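Local atomic coordinates of hydroxyethylthiazole kinase (Pyrococcus horikoshii, PDB entry 3HPD), a protein that probably phosphorylates the hydroxyl group of 4-methyl-5-(2-hydroxyethyl)thiazole with ATP and magnesium, a step on the route to thiamine diphosphate. Residues L91-A96 against S125-E130; G194-A199 against V240-W245. All coordinates share one frame; numbering follows the deposited sequence.

Contact 1: residues L91-A96 against S125-E130; sequences LDPVGA and SALLGE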
ATOM      1  N   LEU A  91     -17.563  -5.755 -10.059  1.00  9.33           N
ATOM      2  CA  LEU A  91     -17.289  -6.548  -8.867  1.00 10.50           C
ATOM      3  C   LEU A  91     -16.173  -7.555  -9.097  1.00 10.93           C
ATOM      4  O   LEU A  91     -16.209  -8.317 -10.056  1.00 10.74           O
ATOM      5  CB  LEU A  91     -18.544  -7.311  -8.421  1.00 10.94           C
ATOM      6  CG  LEU A  91     -18.316  -8.362  -7.326  1.00 11.96           C
ATOM      7  CD1 LEU A  91     -17.917  -7.671  -6.017  1.00 11.67           C
ATOM      8  CD2 LEU A  91     -19.583  -9.186  -7.129  1.00 12.36           C
ATOM      9  N   ASP A  92     -15.176  -7.543  -8.219  1.00 11.76           N
ATOM     10  CA  ASP A  92     -14.083  -8.502  -8.299  1.00 12.91           C
ATOM     11  C   ASP A  92     -14.228  -9.316  -7.017  1.00 12.18           C
ATOM     12  O   ASP A  92     -13.848  -8.857  -5.937  1.00 12.44           O
ATOM     13  CB  ASP A  92     -12.724  -7.805  -8.318  1.00 14.29           C
ATOM     14  CG  ASP A  92     -11.599  -8.758  -8.664  1.00 17.05           C
ATOM     15  OD1 ASP A  92     -11.696  -9.945  -8.278  1.00 17.28           O
ATOM     16  OD2 ASP A  92     -10.620  -8.326  -9.309  1.00 17.39           O
ATOM     17  N   PRO A  93     -14.785 -10.534  -7.123  1.00 12.39           N
ATOM     18  CA  PRO A  93     -15.025 -11.461  -6.012  1.00 12.73           C
ATOM     19  C   PRO A  93     -13.775 -12.176  -5.521  1.00 12.94           C
ATOM     20  O   PRO A  93     -13.749 -13.408  -5.452  1.00 14.29           O
ATOM     21  CB  PRO A  93     -16.035 -12.430  -6.608  1.00 13.05           C
ATOM     22  CG  PRO A  93     -15.492 -12.601  -8.001  1.00 13.49           C
ATOM     23  CD  PRO A  93     -15.139 -11.167  -8.409  1.00 12.88           C
ATOM     24  N   VAL A  94     -12.750 -11.406  -5.172  1.00 12.28           N
ATOM     25  CA  VAL A  94     -11.490 -11.976  -4.710  1.00 13.08           C
ATOM     26  C   VAL A  94     -11.662 -13.012  -3.604  1.00 13.36           C
ATOM     27  O   VAL A  94     -12.147 -12.706  -2.516  1.00 13.83           O
ATOM     28  CB  VAL A  94     -10.532 -10.876  -4.200  1.00 13.06           C
ATOM     29  CG1 VAL A  94      -9.205 -11.493  -3.773  1.00 12.81           C
ATOM     30  CG2 VAL A  94     -10.306  -9.837  -5.293  1.00 14.70           C
ATOM     31  N   GLY A  95     -11.268 -14.246  -3.891  1.00 14.55           N
ATOM     32  CA  GLY A  95     -11.366 -15.285  -2.885  1.00 14.66           C
ATOM     33  C   GLY A  95     -12.690 -16.012  -2.781  1.00 14.86           C
ATOM     34  O   GLY A  95     -12.845 -16.867  -1.909  1.00 16.14           O
ATOM     35  N   ALA A  96     -13.652 -15.681  -3.639  1.00 14.14           N
ATOM     36  CA  ALA A  96     -14.932 -16.379  -3.604  1.00 13.04           C
ATOM     37  C   ALA A  96     -14.590 -17.854  -3.806  1.00 15.01           C
ATOM     38  O   ALA A  96     -13.744 -18.190  -4.632  1.00 14.77           O
ATOM     39  CB  ALA A  96     -15.845 -15.883  -4.720  1.00 13.72           C
ATOM     40  N   SER A 125     -16.555 -20.091 -10.913  1.00 18.95           N
ATOM     41  CA  SER A 125     -17.184 -21.405 -10.870  1.00 20.79           C
ATOM     42  C   SER A 125     -17.828 -21.627  -9.503  1.00 19.74           C
ATOM     43  O   SER A 125     -18.882 -22.247  -9.400  1.00 19.71           O
ATOM     44  CB  SER A 125     -16.159 -22.505 -11.163  1.00 21.33           C
ATOM     45  OG  SER A 125     -15.122 -22.513 -10.201  1.00 30.37           O
ATOM     46  N   ALA A 126     -17.196 -21.106  -8.455  1.00 20.05           N
ATOM     47  CA  ALA A 126     -17.732 -21.248  -7.106  1.00 20.46           C
ATOM     48  C   ALA A 126     -19.026 -20.450  -6.949  1.00 20.08           C
ATOM     49  O   ALA A 126     -19.956 -20.890  -6.272  1.00 19.89           O
ATOM     50  CB  ALA A 126     -16.704 -20.788  -6.080  1.00 20.00           C
ATOM     51  N   LEU A 127     -19.082 -19.279  -7.576  1.00 19.18           N
ATOM     52  CA  LEU A 127     -20.268 -18.429  -7.501  1.00 20.27           C
ATOM     53  C   LEU A 127     -21.442 -19.026  -8.267  1.00 21.48           C
ATOM     54  O   LEU A 127     -22.582 -18.977  -7.808  1.00 19.87           O
ATOM     55  CB  LEU A 127     -19.961 -17.033  -8.052  1.00 18.96           C
ATOM     56  CG  LEU A 127     -18.987 -16.173  -7.241  1.00 19.48           C
ATOM     57  CD1 LEU A 127     -18.721 -14.867  -7.980  1.00 18.54           C
ATOM     58  CD2 LEU A 127     -19.572 -15.898  -5.862  1.00 20.15           C
ATOM     59  N   LEU A 128     -21.162 -19.578  -9.442  1.00 22.50           N
ATOM     60  CA  LEU A 128     -22.205 -20.187 -10.258  1.00 25.24           C
ATOM     61  C   LEU A 128     -22.682 -21.484  -9.607  1.00 27.53           C
ATOM     62  O   LEU A 128     -23.863 -21.831  -9.678  1.00 27.57           O
ATOM     63  CB  LEU A 128     -21.673 -20.480 -11.663  1.00 23.93           C
ATOM     64  CG  LEU A 128     -22.656 -21.106 -12.655  1.00 25.36           C
ATOM     65  CD1 LEU A 128     -23.846 -20.177 -12.863  1.00 23.33           C
ATOM     66  CD2 LEU A 128     -21.948 -21.368 -13.976  1.00 24.58           C
ATOM     67  N   GLY A 129     -21.754 -22.194  -8.974  1.00 29.11           N
ATOM     68  CA  GLY A 129     -22.096 -23.441  -8.319  1.00 32.59           C
ATOM     69  C   GLY A 129     -22.956 -23.226  -7.091  1.00 35.41           C
ATOM     70  O   GLY A 129     -23.994 -23.869  -6.931  1.00 36.03           O
ATOM     71  N   GLU A 130     -22.522 -22.319  -6.222  1.00 37.85           N
ATOM     72  CA  GLU A 130     -23.253 -22.011  -4.998  1.00 41.15           C
ATOM     73  C   GLU A 130     -24.625 -21.443  -5.346  1.00 43.07           C
ATOM     74  O   GLU A 130     -25.633 -21.819  -4.748  1.00 43.18           O
ATOM     75  CB  GLU A 130     -22.471 -20.993  -4.166  1.00 43.44           C
ATOM     76  CG  GLU A 130     -22.960 -20.824  -2.735  1.00 45.87           C
ATOM     77  CD  GLU A 130     -22.826 -22.098  -1.923  1.00 48.75           C
ATOM     78  OE1 GLU A 130     -21.842 -22.839  -2.138  1.00 49.61           O
ATOM     79  OE2 GLU A 130     -23.694 -22.353  -1.061  1.00 50.57           O
TER
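Leu127 reaches out from helix 121-131 and sets its two methyl groups on two different residues of the loop that follows strand 89-92. CD1 lies against CB and CG of Pro93, at 3.9 Å from each, the two side chains crossing obliquely, while CD2 meets Ala96 CB, also at 3.9 Å. With CG anti to the carbonyl carbon (chi1 -68°) and CD1 continuing the extended chain, the fork points its two methyls at the loop. That is the tight part, wholly apolar and buried. At the neighbouring Ala126 the packing slackens: its methyl, partly exposed, comes no nearer than 4.2 Å to Ala96 O, and no hydrogen bond crosses between the segments.

Backbone turns shape the loop. Pro93 is the centre of an inverse gamma turn and also opens a type II beta turn, closed by Ala96 N on Pro93 O at 2.9 Å; Gly95 takes the positive phi (86°) that this turn calls for. Its amide is further bonded to Glu123, from the same helix as Leu127. Such a loop at the C-terminal end of a parallel strand is where ribokinase-like folds place their active site, and here Asp92 forms a salt bridge with Lys118, a predicted ATP-binding residue. Helix 100-112 flanks the contact, its Ser106 touching both Pro93 and Leu127, and strands 59-63 and 116-120 border strand 89-92.

Contact 2: residues G194-A199 against V240-W245; sequences GCMVAA and VKLYDW. With PO4 (phosphate ion), chain B.
Met196 CE and Tyr243 OH meet at only 3.2 Å, a close approach of a methyl to a phenolic oxygen where two helices otherwise stand well apart. The nearest CA atoms, those of Met196 and Leu242, are 10.2 Å from each other, and the gap is bridged by side chains. Met196 runs out with its chain extended beyond CG (chi2 178°, chi3 165°), which carries its terminal methyl to the far end of the tyrosine. There the two side chains cross at about a right angle, and CE approaches the ring obliquely, 3.8 Å from Tyr243 CZ. The sulfur has a looser neighbour in Leu242, with SD 4.4 Å from CD1. Met196, Leu242 and Tyr243, all buried, carry the contact.

The methyl does not supply the polar needs of the phenol. Tyr243 OH is hydrogen-bonded to His239, one turn earlier on its own helix, and to Thr29; together these bonds should restrict where the oxygen can lie. At the N-terminal end of segment 194-199, Gly194 N makes a weak hydrogen bond of 3.0 Å to O2 of a phosphate ion, probably taken from the crystallisation liquor. An anion at this helix start, beside the predicted substrate-binding Gly192, is consistent with the anion hole of ribokinase-like kinases. Helix 235-248 itself takes part in the trimer interface, where Asp244 bonds Ser237 of the second subunit. Within the chain, Phe221 of helix 210-231 and Thr29 of helix 27-37 pack on Met196, while Cys195 and Ala198 turn to Asp92 of strand 89-92.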
ATOM      1  N   GLY A 194      -5.217  -8.982 -11.138  1.00 13.50           N
ATOM      2  CA  GLY A 194      -6.588  -9.133 -11.587  1.00 14.26           C
ATOM      3  C   GLY A 194      -7.392  -7.965 -11.041  1.00 14.79           C
ATOM      4  O   GLY A 194      -8.336  -7.485 -11.674  1.00 13.24           O
ATOM      5  N   CYS A 195      -7.003  -7.497  -9.858  1.00 13.67           N
ATOM      6  CA  CYS A 195      -7.680  -6.375  -9.220  1.00 13.43           C
ATOM      7  C   CYS A 195      -7.398  -5.098 -10.008  1.00 11.87           C
ATOM      8  O   CYS A 195      -8.234  -4.198 -10.065  1.00 10.04           O
ATOM      9  CB  CYS A 195      -7.214  -6.229  -7.769  1.00 15.01           C
ATOM     10  SG  CYS A 195      -7.582  -7.690  -6.737  1.00 23.74           S
ATOM     11  N   MET A 196      -6.214  -5.023 -10.610  1.00 11.35           N
ATOM     12  CA  MET A 196      -5.869  -3.863 -11.424  1.00 11.60           C
ATOM     13  C   MET A 196      -6.811  -3.852 -12.622  1.00 11.32           C
ATOM     14  O   MET A 196      -7.317  -2.805 -13.020  1.00 11.16           O
ATOM     15  CB  MET A 196      -4.427  -3.952 -11.927  1.00 12.91           C
ATOM     16  CG  MET A 196      -3.365  -3.785 -10.854  1.00 15.11           C
ATOM     17  SD  MET A 196      -1.713  -3.959 -11.572  1.00 18.81           S
ATOM     18  CE  MET A 196      -0.703  -3.301 -10.259  1.00 19.93           C
ATOM     19  N   VAL A 197      -7.043  -5.029 -13.196  1.00 11.28           N
ATOM     20  CA  VAL A 197      -7.930  -5.145 -14.349  1.00 12.26           C
ATOM     21  C   VAL A 197      -9.357  -4.733 -13.988  1.00 11.13           C
ATOM     22  O   VAL A 197     -10.039  -4.086 -14.779  1.00 10.60           O
ATOM     23  CB  VAL A 197      -7.935  -6.585 -14.913  1.00 12.95           C
ATOM     24  CG1 VAL A 197      -8.976  -6.710 -16.014  1.00 15.38           C
ATOM     25  CG2 VAL A 197      -6.560  -6.925 -15.462  1.00 14.76           C
ATOM     26  N   ALA A 198      -9.808  -5.106 -12.793  1.00 10.41           N
ATOM     27  CA  ALA A 198     -11.154  -4.738 -12.357  1.00 10.58           C
ATOM     28  C   ALA A 198     -11.254  -3.221 -12.239  1.00 11.28           C
ATOM     29  O   ALA A 198     -12.250  -2.619 -12.646  1.00 10.05           O
ATOM     30  CB  ALA A 198     -11.475  -5.392 -11.016  1.00 10.90           C
ATOM     31  N   ALA A 199     -10.215  -2.599 -11.683  1.00 10.74           N
ATOM     32  CA  ALA A 199     -10.200  -1.146 -11.526  1.00 10.70           C
ATOM     33  C   ALA A 199     -10.201  -0.449 -12.886  1.00 11.26           C
ATOM     34  O   ALA A 199     -10.917   0.534 -13.088  1.00 11.63           O
ATOM     35  CB  ALA A 199      -8.975  -0.713 -10.714  1.00  9.27           C
ATOM     36  N   VAL A 240       6.753  -2.222 -11.852  1.00  8.14           N
ATOM     37  CA  VAL A 240       6.914  -0.803 -12.152  1.00  9.45           C
ATOM     38  C   VAL A 240       6.570  -0.488 -13.611  1.00 10.29           C
ATOM     39  O   VAL A 240       5.894   0.503 -13.906  1.00  9.54           O
ATOM     40  CB  VAL A 240       8.371  -0.336 -11.874  1.00 10.81           C
ATOM     41  CG1 VAL A 240       8.572   1.086 -12.373  1.00 10.64           C
ATOM     42  CG2 VAL A 240       8.672  -0.413 -10.383  1.00  9.23           C
ATOM     43  N   LYS A 241       7.034  -1.336 -14.520  1.00  7.57           N
ATOM     44  CA  LYS A 241       6.790  -1.135 -15.944  1.00  8.91           C
ATOM     45  C   LYS A 241       5.329  -1.283 -16.360  1.00  8.69           C
ATOM     46  O   LYS A 241       4.942  -0.823 -17.435  1.00  9.05           O
ATOM     47  CB  LYS A 241       7.663  -2.087 -16.762  1.00 12.42           C
ATOM     48  CG  LYS A 241       9.155  -1.801 -16.653  1.00 14.61           C
ATOM     49  CD  LYS A 241       9.525  -0.494 -17.351  1.00 20.22           C
ATOM     50  CE  LYS A 241      11.028  -0.246 -17.306  1.00 22.25           C
ATOM     51  NZ  LYS A 241      11.439   0.891 -18.176  1.00 24.30           N
ATOM     52  N   LEU A 242       4.512  -1.923 -15.528  1.00 10.23           N
ATOM     53  CA  LEU A 242       3.098  -2.070 -15.860  1.00  8.80           C
ATOM     54  C   LEU A 242       2.449  -0.687 -15.948  1.00 10.82           C
ATOM     55  O   LEU A 242       1.687  -0.404 -16.873  1.00  9.55           O
ATOM     56  CB  LEU A 242       2.373  -2.923 -14.810  1.00 10.52           C
ATOM     57  CG  LEU A 242       2.750  -4.412 -14.761  1.00 10.65           C
ATOM     58  CD1 LEU A 242       1.993  -5.101 -13.624  1.00 11.66           C
ATOM     59  CD2 LEU A 242       2.419  -5.070 -16.100  1.00 11.92           C
ATOM     60  N   TYR A 243       2.763   0.176 -14.985  1.00  9.95           N
ATOM     61  CA  TYR A 243       2.215   1.530 -14.963  1.00 10.27           C
ATOM     62  C   TYR A 243       2.752   2.330 -16.138  1.00 11.27           C
ATOM     63  O   TYR A 243       2.025   3.116 -16.745  1.00 10.71           O
ATOM     64  CB  TYR A 243       2.599   2.231 -13.661  1.00 11.06           C
ATOM     65  CG  TYR A 243       2.175   1.459 -12.442  1.00  9.22           C
ATOM     66  CD1 TYR A 243       0.836   1.421 -12.047  1.00  9.38           C
ATOM     67  CD2 TYR A 243       3.103   0.724 -11.706  1.00  9.25           C
ATOM     68  CE1 TYR A 243       0.430   0.666 -10.949  1.00  8.85           C
ATOM     69  CE2 TYR A 243       2.707  -0.037 -10.600  1.00 10.30           C
ATOM     70  CZ  TYR A 243       1.370  -0.059 -10.230  1.00  9.10           C
ATOM     71  OH  TYR A 243       0.971  -0.791  -9.131  1.00  9.68           O
ATOM     72  N   ASP A 244       4.033   2.140 -16.446  1.00 10.29           N
ATOM     73  CA  ASP A 244       4.645   2.855 -17.557  1.00 11.05           C
ATOM     74  C   ASP A 244       3.890   2.582 -18.845  1.00 11.26           C
ATOM     75  O   ASP A 244       3.594   3.503 -19.607  1.00 12.17           O
ATOM     76  CB  ASP A 244       6.107   2.437 -17.740  1.00 11.45           C
ATOM     77  CG  ASP A 244       7.017   3.021 -16.683  1.00 12.02           C
ATOM     78  OD1 ASP A 244       6.521   3.745 -15.793  1.00 12.65           O
ATOM     79  OD2 ASP A 244       8.234   2.759 -16.744  1.00 13.35           O
ATOM     80  N   TRP A 245       3.564   1.316 -19.082  1.00  9.66           N
ATOM     81  CA  TRP A 245       2.866   0.968 -20.306  1.00 10.49           C
ATOM     82  C   TRP A 245       1.369   1.228 -20.336  1.00  9.95           C
ATOM     83  O   TRP A 245       0.791   1.374 -21.410  1.00 11.14           O
ATOM     84  CB  TRP A 245       3.208  -0.468 -20.706  1.00  9.45           C
ATOM     85  CG  TRP A 245       4.561  -0.476 -21.336  1.00 11.35           C
ATOM     86  CD1 TRP A 245       5.750  -0.801 -20.742  1.00 13.80           C
ATOM     87  CD2 TRP A 245       4.888   0.049 -22.625  1.00 13.11           C
ATOM     88  NE1 TRP A 245       6.799  -0.498 -21.584  1.00 14.21           N
ATOM     89  CE2 TRP A 245       6.296   0.026 -22.746  1.00 13.42           C
ATOM     90  CE3 TRP A 245       4.125   0.545 -23.692  1.00 13.43           C
ATOM     91  CZ2 TRP A 245       6.958   0.482 -23.892  1.00 14.56           C
ATOM     92  CZ3 TRP A 245       4.784   0.998 -24.831  1.00 15.34           C
ATOM     93  CH2 TRP A 245       6.186   0.963 -24.920  1.00 14.93           C
TER
HETATM   94  P   PO4 B 300      -5.816 -13.151 -10.805  1.00 45.52           P
HETATM   95  O1  PO4 B 300      -7.228 -13.536 -10.641  1.00 45.08           O
HETATM   96  O2  PO4 B 300      -5.581 -11.722 -10.075  1.00 44.88           O
HETATM   97  O3  PO4 B 300      -5.547 -12.787 -12.342  1.00 45.15           O
HETATM   98  O4  PO4 B 300      -4.754 -14.082 -10.344  1.00 46.17           O

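In the fold
From the N terminus, the chain builds the first strands of the sheet before contact 1 closes a short loop, strand to helix, through helix 100-112 and strand 116-120. After strands 161-165, 169-172 and 177-180, contact 2 closes a longer, mostly helical loop, linking helix 193-205 to helix 235-248 near the subunit interface. The two neither nest nor cross. Their centres lie 22 Å apart, on opposite sides of the chain's centre, yet segments 91-96 and 194-199 touch directly: Asp92 and Val94 pack on the start of helix 193-205, which thus joins the strand ends to the helical, trimer-forming side.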